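Long-range contact in tyrosine phosphatase (Orf virus, PDB 5NCR), which dephosphorylates phosphotyrosine and probably also phosphoserine in proteins, as a homodimeric viral phosphatase of the dual-specificity family: residues V59-S64 and I77-D82. The protein carries 2 engineered substitutions. Sequence-based numbering, arbitrary orientation.
With SO4 (sulfate ion), chain E.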
loop_
_atom_site.group_PDB
_atom_site.type_symbol
_atom_site.label_atom_id
_atom_site.label_comp_id
_atom_site.label_asym_id
_atom_site.label_seq_id
_atom_site.Cartn_x
_atom_site.Cartn_y
_atom_site.Cartn_z
ATOM N N VAL B 59 5.898 -10.282 28.877
ATOM C CA VAL B 59 4.747 -10.858 28.189
ATOM C C VAL B 59 5.350 -11.945 27.283
ATOM O O VAL B 59 5.965 -11.654 26.251
ATOM C CB VAL B 59 3.879 -9.823 27.416
ATOM C CG1 VAL B 59 2.728 -10.529 26.707
ATOM C CG2 VAL B 59 3.356 -8.704 28.327
ATOM N N ASN B 60 5.201 -13.185 27.708
ATOM C CA ASN B 60 5.731 -14.378 27.059
ATOM C C ASN B 60 4.737 -14.989 26.103
ATOM O O ASN B 60 3.724 -15.561 26.513
ATOM C CB ASN B 60 6.195 -15.392 28.113
ATOM C CG ASN B 60 6.718 -16.685 27.545
ATOM O OD1 ASN B 60 7.155 -16.763 26.400
ATOM N ND2 ASN B 60 6.726 -17.717 28.354
ATOM N N MET B 61 5.047 -14.918 24.826
ATOM C CA MET B 61 4.144 -15.450 23.820
ATOM C C MET B 61 4.654 -16.707 23.150
ATOM O O MET B 61 4.285 -17.020 22.025
ATOM C CB MET B 61 3.788 -14.360 22.849
ATOM C CG MET B 61 2.983 -13.321 23.540
ATOM S SD MET B 61 2.843 -11.917 22.534
ATOM C CE MET B 61 1.364 -12.360 21.608
ATOM N N THR B 62 5.401 -17.488 23.895
ATOM C CA THR B 62 5.972 -18.753 23.444
ATOM C C THR B 62 5.205 -19.847 24.150
ATOM O O THR B 62 4.452 -19.551 25.067
ATOM C CB THR B 62 7.496 -18.691 23.741
ATOM O OG1 THR B 62 8.101 -17.756 22.827
ATOM C CG2 THR B 62 8.230 -20.025 23.704
ATOM N N MET B 63 5.414 -21.098 23.751
ATOM C CA MET B 63 4.757 -22.258 24.346
ATOM C C MET B 63 5.295 -22.617 25.717
ATOM O O MET B 63 4.521 -23.086 26.555
ATOM C CB MET B 63 4.849 -23.471 23.401
ATOM C CG MET B 63 4.025 -23.304 22.108
ATOM S SD MET B 63 2.268 -23.116 22.397
ATOM C CE MET B 63 1.885 -24.736 23.082
ATOM N N SER B 64 6.606 -22.408 25.943
ATOM C CA SER B 64 7.299 -22.750 27.188
ATOM C C SER B 64 7.192 -21.675 28.247
ATOM O O SER B 64 7.539 -20.513 27.999
ATOM C CB SER B 64 8.771 -23.081 26.929
ATOM O OG SER B 64 8.956 -24.423 26.509
ATOM N N ILE B 77 1.182 -16.069 27.289
ATOM C CA ILE B 77 0.193 -16.152 26.219
ATOM C C ILE B 77 0.805 -17.159 25.249
ATOM O O ILE B 77 1.636 -16.803 24.405
ATOM C CB ILE B 77 -0.179 -14.762 25.600
ATOM C CG1 ILE B 77 -0.656 -13.772 26.707
ATOM C CG2 ILE B 77 -1.287 -14.971 24.539
ATOM C CD1 ILE B 77 -0.505 -12.375 26.488
ATOM N N PRO B 78 0.586 -18.461 25.491
ATOM C CA PRO B 78 1.201 -19.462 24.603
ATOM C C PRO B 78 0.495 -19.445 23.269
ATOM O O PRO B 78 -0.726 -19.420 23.190
ATOM C CB PRO B 78 1.066 -20.798 25.359
ATOM C CG PRO B 78 0.136 -20.522 26.511
ATOM C CD PRO B 78 -0.335 -19.088 26.462
ATOM N N LEU B 79 1.276 -19.263 22.246
ATOM C CA LEU B 79 0.841 -19.196 20.873
ATOM C C LEU B 79 1.875 -19.922 20.070
ATOM O O LEU B 79 3.069 -19.957 20.433
ATOM C CB LEU B 79 0.793 -17.745 20.357
ATOM C CG LEU B 79 -0.344 -16.846 20.799
ATOM C CD1 LEU B 79 -0.043 -15.429 20.483
ATOM C CD2 LEU B 79 -1.626 -17.199 20.138
ATOM N N ARG B 80 1.379 -20.515 18.971
ATOM C CA ARG B 80 2.149 -21.211 17.961
ATOM C C ARG B 80 2.301 -20.221 16.803
ATOM O O ARG B 80 1.340 -19.520 16.458
ATOM C CB ARG B 80 1.433 -22.496 17.481
ATOM C CG ARG B 80 2.346 -23.370 16.614
ATOM C CD ARG B 80 1.831 -24.772 16.353
ATOM N NE ARG B 80 2.791 -25.551 15.567
ATOM C CZ ARG B 80 2.666 -25.854 14.277
ATOM N NH1 ARG B 80 1.591 -25.474 13.599
ATOM N NH2 ARG B 80 3.603 -26.563 13.662
ATOM N N ASP B 81 3.518 -20.136 16.231
ATOM C CA ASP B 81 3.740 -19.267 15.099
ATOM C C ASP B 81 3.385 -20.065 13.822
ATOM O O ASP B 81 4.250 -20.683 13.205
ATOM C CB ASP B 81 5.169 -18.695 15.105
ATOM C CG ASP B 81 5.500 -17.838 13.903
ATOM O OD1 ASP B 81 4.558 -17.313 13.275
ATOM O OD2 ASP B 81 6.702 -17.683 13.596
ATOM N N ASP B 82 2.096 -20.093 13.477
ATOM C CA ASP B 82 1.602 -20.817 12.288
ATOM C C ASP B 82 0.477 -20.066 11.557
ATOM O O ASP B 82 0.113 -18.952 11.967
ATOM C CB ASP B 82 1.201 -22.251 12.627
ATOM C CG ASP B 82 0.063 -22.377 13.623
ATOM O OD1 ASP B 82 -0.766 -21.456 13.694
ATOM O OD2 ASP B 82 -0.054 -23.441 14.263
HETATM S S SO4 E . 8.045 -22.210 20.668
HETATM O O1 SO4 E . 7.692 -23.540 20.136
HETATM O O2 SO4 E . 9.213 -22.329 21.555
HETATM O O3 SO4 E . 8.352 -21.333 19.517
HETATM O O4 SO4 E . 6.920 -21.663 21.437
#
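Ile77 N donates to Asn60 O (2.7 Å) in a nearly straight bond, 172° at the hydrogen, that carries the parallel pairing from the last residue of strand 57-60 to the residue just after strand 73-76. Beyond it the backbones stay close through CA-H...O contacts: Met61 CA lies 2.9 Å from Ile77 O, and Pro78 CA 3.3 Å from Thr62 O. Met61 runs beside Ile77 and Leu79, pointing the same way as both. Its CG packs on Ile77 CB, and CE, after a bend at chi3 (89°), meets Leu79 CD1, 3.6 Å away; Val59 CG1 meets Ile77 CD1 at 3.7 Å. Helix 90-103 covers Met61, Ile77 and Leu79 through Ile90 and Leu94. At the exposed margin, Met63 crosses Pro78 at about a right angle, its SD 3.9 Å from Pro78 CB.

Asn60 shapes the turn behind these contacts. Its OD1 accepts from Thr62 N, which sits above the carbonyl plane, closing an Asx turn, while ND2 reaches Ser64 O (2.9 Å) within its own amide plane. Thr62 O is also bound by His76 NE2, and Leu79 O by Arg118 NH1. Met63 N donates to sulfate O4 (2.8 Å, 168°), and Arg118 NH2 grips the same ion.

One backbone bond thus continues the sheet edge, apolar side chains pack beside it, and just after the Asx turn Met63 N points at an anion. The contact borders the HCx5R P-loop, whose arginine is Arg118; the sulfate and a phosphate near Thr62, though probably from the crystallisation liquor, are consistent with an active-site mouth that attracts phosphate.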